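Local structure of acyl-coenzyme A oxidase acox-1.2 (Caenorhabditis elegans, 5K3J) at residues A[463-466]-A[467-470]; A[643-646]-A[647-650]. The protein catalyses the FAD-dependent desaturation of ascaroside-CoA with a five-carbon omega side chain, the first step of its shortening by peroxisomal beta-oxidation, with oxygen reduced to hydrogen peroxide. One frame throughout, in Å; residues are numbered along the deposited sequence.

Contact 1 of 2, residues A[463-466]-A[467-470]; sequences PVAS and YLAD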
loop_
_atom_site.group_PDB
_atom_site.type_symbol
_atom_site.label_atom_id
_atom_site.label_comp_id
_atom_site.label_asym_id
_atom_site.label_seq_id
_atom_site.Cartn_x
_atom_site.Cartn_y
_atom_site.Cartn_z
ATOM N N PRO A 463 -12.907 16.588 -28.931
ATOM C CA PRO A 463 -12.243 17.717 -28.268
ATOM C C PRO A 463 -11.141 17.250 -27.320
ATOM O O PRO A 463 -10.155 17.955 -27.111
ATOM C CB PRO A 463 -13.378 18.394 -27.490
ATOM C CG PRO A 463 -14.650 17.837 -28.070
ATOM C CD PRO A 463 -14.313 16.456 -28.515
ATOM N N VAL A 464 -11.318 16.062 -26.754
ATOM C CA VAL A 464 -10.336 15.496 -25.840
ATOM C C VAL A 464 -9.054 15.150 -26.591
ATOM O O VAL A 464 -7.950 15.320 -26.073
ATOM C CB VAL A 464 -10.878 14.233 -25.139
ATOM C CG1 VAL A 464 -9.895 13.740 -24.091
ATOM C CG2 VAL A 464 -12.234 14.510 -24.507
ATOM N N ALA A 465 -9.208 14.670 -27.821
ATOM C CA ALA A 465 -8.067 14.248 -28.628
ATOM C C ALA A 465 -7.513 15.382 -29.488
ATOM O O ALA A 465 -6.370 15.318 -29.941
ATOM C CB ALA A 465 -8.458 13.068 -29.503
ATOM N N SER A 466 -8.337 16.408 -29.698
ATOM C CA SER A 466 -8.022 17.567 -30.538
ATOM C C SER A 466 -6.570 18.038 -30.501
ATOM O O SER A 466 -5.956 18.259 -31.545
ATOM C CB SER A 466 -8.916 18.742 -30.144
ATOM O OG SER A 466 -8.265 19.978 -30.394
ATOM N N TYR A 467 -6.029 18.181 -29.294
ATOM C CA TYR A 467 -4.705 18.766 -29.094
ATOM C C TYR A 467 -3.586 17.968 -29.755
ATOM O O TYR A 467 -2.452 18.437 -29.838
ATOM C CB TYR A 467 -4.412 18.906 -27.595
ATOM C CG TYR A 467 -4.038 17.603 -26.921
ATOM C CD1 TYR A 467 -5.015 16.725 -26.468
ATOM C CD2 TYR A 467 -2.704 17.251 -26.735
ATOM C CE1 TYR A 467 -4.672 15.532 -25.851
ATOM C CE2 TYR A 467 -2.355 16.062 -26.122
ATOM C CZ TYR A 467 -3.342 15.206 -25.682
ATOM O OH TYR A 467 -2.996 14.022 -25.069
ATOM N N LEU A 468 -3.898 16.757 -30.205
ATOM C CA LEU A 468 -2.901 15.894 -30.824
ATOM C C LEU A 468 -2.571 16.330 -32.250
ATOM O O LEU A 468 -1.441 16.165 -32.707
ATOM C CB LEU A 468 -3.376 14.439 -30.819
ATOM C CG LEU A 468 -3.448 13.745 -29.457
ATOM C CD1 LEU A 468 -4.128 12.395 -29.591
ATOM C CD2 LEU A 468 -2.062 13.587 -28.845
ATOM N N ALA A 469 -3.553 16.886 -32.952
ATOM C CA ALA A 469 -3.343 17.305 -34.333
ATOM C C ALA A 469 -2.656 18.664 -34.406
ATOM O O ALA A 469 -2.206 19.086 -35.469
ATOM C CB ALA A 469 -4.665 17.340 -35.079
ATOM N N ASP A 470 -2.581 19.344 -33.267
ATOM C CA ASP A 470 -1.985 20.673 -33.211
ATOM C C ASP A 470 -0.471 20.625 -33.126
ATOM O O ASP A 470 0.160 19.605 -33.392
ATOM C CB ASP A 470 -2.509 21.459 -32.005
ATOM C CG ASP A 470 -4.003 21.653 -32.038
ATOM O OD1 ASP A 470 -4.593 21.514 -33.130
ATOM O OD2 ASP A 470 -4.585 21.950 -30.972
#
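Ala-465 and Leu-468 close the first of two overlapping beta turns in the segment that follows helix 435-450 and precedes helix 481-507. The N-H of Leu-468 meets Ala-465 O at 2.9 Å, nearly straight at 163° and tilted moderately from the carbonyl plane. One residue on, Ala-469 N binds Ser-466 O at 3.1 Å, this donor lying well above the plane of its acceptor. The packed side holds Ala-465, Tyr-467 and Leu-468. Ala-465 CB faces Leu-468 CD1 at 4.4 Å, and both residues also rest on Ser-449 of helix 435-450. Tyr-467 has its CG between the backbone N and the carbonyl carbon (chi1 77°), which turns the ring back over the preceding residues; Leu-468 CG then sits over one ring face, offset toward the rim. The phenol runs on between helices 481-507 and 520-543, where its OH is hydrogen-bonded to His-530 ND1, so this buried polar end is satisfied. The other side is looser. Ser-466 OG and Asp-470 OD2 come no closer than 4.2 Å and form no bond, and the exposed Asp-470 leans on Arg-492, whose NH2 is hydrogen-bonded to Tyr-467 O. At the ring edge, in its plane, Val-464 O lies 3.3 Å from Tyr-467 CD1.

Contact 2 of 2, residues A[643-646]-A[647-650]; sequences DVLP and SVEK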
loop_
_atom_site.group_PDB
_atom_site.type_symbol
_atom_site.label_atom_id
_atom_site.label_comp_id
_atom_site.label_asym_id
_atom_site.label_seq_id
_atom_site.Cartn_x
_atom_site.Cartn_y
_atom_site.Cartn_z
ATOM N N ASP A 643 -5.802 -9.187 32.080
ATOM C CA ASP A 643 -4.460 -8.700 32.363
ATOM C C ASP A 643 -3.436 -9.752 31.947
ATOM O O ASP A 643 -2.473 -9.451 31.242
ATOM C CB ASP A 643 -4.322 -8.354 33.845
ATOM C CG ASP A 643 -3.071 -7.563 34.141
ATOM O OD1 ASP A 643 -2.538 -6.921 33.213
ATOM O OD2 ASP A 643 -2.628 -7.582 35.308
ATOM N N VAL A 644 -3.660 -10.989 32.379
ATOM C CA VAL A 644 -2.817 -12.104 31.976
ATOM C C VAL A 644 -3.532 -12.909 30.904
ATOM O O VAL A 644 -4.554 -13.541 31.173
ATOM C CB VAL A 644 -2.471 -13.023 33.159
ATOM C CG1 VAL A 644 -1.642 -14.205 32.685
ATOM C CG2 VAL A 644 -1.740 -12.247 34.248
ATOM N N LEU A 645 -2.994 -12.871 29.689
ATOM C CA LEU A 645 -3.577 -13.595 28.569
ATOM C C LEU A 645 -3.614 -15.097 28.817
ATOM O O LEU A 645 -2.642 -15.673 29.307
ATOM C CB LEU A 645 -2.799 -13.310 27.281
ATOM C CG LEU A 645 -2.836 -11.884 26.726
ATOM C CD1 LEU A 645 -2.060 -11.793 25.421
ATOM C CD2 LEU A 645 -4.266 -11.413 26.526
ATOM N N PRO A 646 -4.751 -15.728 28.487
ATOM C CA PRO A 646 -4.929 -17.182 28.483
ATOM C C PRO A 646 -3.770 -17.900 27.792
ATOM O O PRO A 646 -3.318 -18.951 28.249
ATOM C CB PRO A 646 -6.229 -17.362 27.702
ATOM C CG PRO A 646 -7.013 -16.129 28.031
ATOM C CD PRO A 646 -6.009 -15.017 28.187
ATOM N N SER A 647 -3.281 -17.319 26.702
ATOM C CA SER A 647 -2.176 -17.910 25.960
ATOM C C SER A 647 -0.837 -17.748 26.677
ATOM O O SER A 647 0.099 -18.512 26.435
ATOM C CB SER A 647 -2.092 -17.300 24.562
ATOM O OG SER A 647 -1.889 -15.898 24.630
ATOM N N VAL A 648 -0.736 -16.752 27.553
ATOM C CA VAL A 648 0.486 -16.566 28.336
ATOM C C VAL A 648 0.557 -17.589 29.463
ATOM O O VAL A 648 1.605 -18.185 29.711
ATOM C CB VAL A 648 0.586 -15.152 28.939
ATOM C CG1 VAL A 648 1.767 -15.062 29.900
ATOM C CG2 VAL A 648 0.723 -14.118 27.846
ATOM N N GLU A 649 -0.567 -17.768 30.147
ATOM C CA GLU A 649 -0.700 -18.756 31.207
ATOM C C GLU A 649 -0.473 -20.165 30.674
ATOM O O GLU A 649 0.111 -21.014 31.347
ATOM C CB GLU A 649 -2.090 -18.659 31.837
ATOM C CG GLU A 649 -2.321 -19.608 32.995
ATOM C CD GLU A 649 -1.636 -19.145 34.269
ATOM O OE1 GLU A 649 -1.921 -18.016 34.728
ATOM O OE2 GLU A 649 -0.807 -19.908 34.809
ATOM N N LYS A 650 -0.945 -20.407 29.456
ATOM C CA LYS A 650 -0.887 -21.738 28.866
ATOM C C LYS A 650 0.456 -22.062 28.215
ATOM O O LYS A 650 0.902 -23.208 28.255
ATOM C CB LYS A 650 -2.006 -21.906 27.834
ATOM C CG LYS A 650 -1.979 -23.240 27.101
ATOM C CD LYS A 650 -3.105 -23.347 26.092
ATOM C CE LYS A 650 -3.073 -24.696 25.391
ATOM N NZ LYS A 650 -4.148 -24.802 24.366
#
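Leu-645, Pro-646 and Ser-647 carry the start of helix 646-661, with Leu-645 at the N-cap position and Pro-646 as the first helical residue. The carbonyl of Leu-645 is the main polar element. Its oxygen takes two backbone bonds: from Glu-649 N at 3.1 Å, arriving nearly along the C=O axis, and from Val-648 N at 2.8 Å, more bent and high above the carbonyl plane. Pro-646 O opens the next turn by accepting Lys-650 N at 3.0 Å. The Leu-645 side chain starts out toward the helix. Its CB lies against Val-648 CG2 at 3.7 Å and beside Ser-647 OG at 3.8 Å, while CD1 skirts the same hydroxyl at van der Waals range. Ser-647 holds OG between its backbone N and carbonyl carbon (chi1 60°), which sets the hydroxyl alongside the leucine, where it meets CB and CD1. The CB bond of Pro-646 points away from the residues that follow. Val-644 adds a marginal apolar touch, CG1 to Val-648 CB at 4.5 Å. Both valines also pack on His-226 of the second subunit, and Leu-645 on its Lys-193, so the helix start lies at the dimer interface. On the exposed side, Glu-649 bends at chi2 and its OE1 forms a salt bridge with Lys-653, one turn further along the helix. A proline has no N-H to donate, and in the first turn of a helix none is called for, so Pro-646 costs the helix no backbone bond. The hydrocarbon side chain of Leu-645 cannot accept a backbone N-H; what this N-cap residue gives across the contact is its carbonyl and its apolar packing on Val-648.

Contacts 1 and 2 are both local, a pair of turns and a helix start, but they lie on opposite sides of the chain's centre, their own centres about 68 Å apart and their nearest atoms about 56 Å. Contact 1 lies within about 13 Å of bound ligand, without touching it: the side chain of Tyr-467 is about 13 Å from an ATP and about 8 Å from the side chain of Ala-526, an ATP-binding residue on helix 520-543, the helix that also holds His-530. The side chain of Ala-465 is about 14 Å from the bound ascaroside-CoA. Contact 2, about 43 Å from the chain's centre, lies away from these sites and meets the second subunit, whereas no other chain touches contact 1.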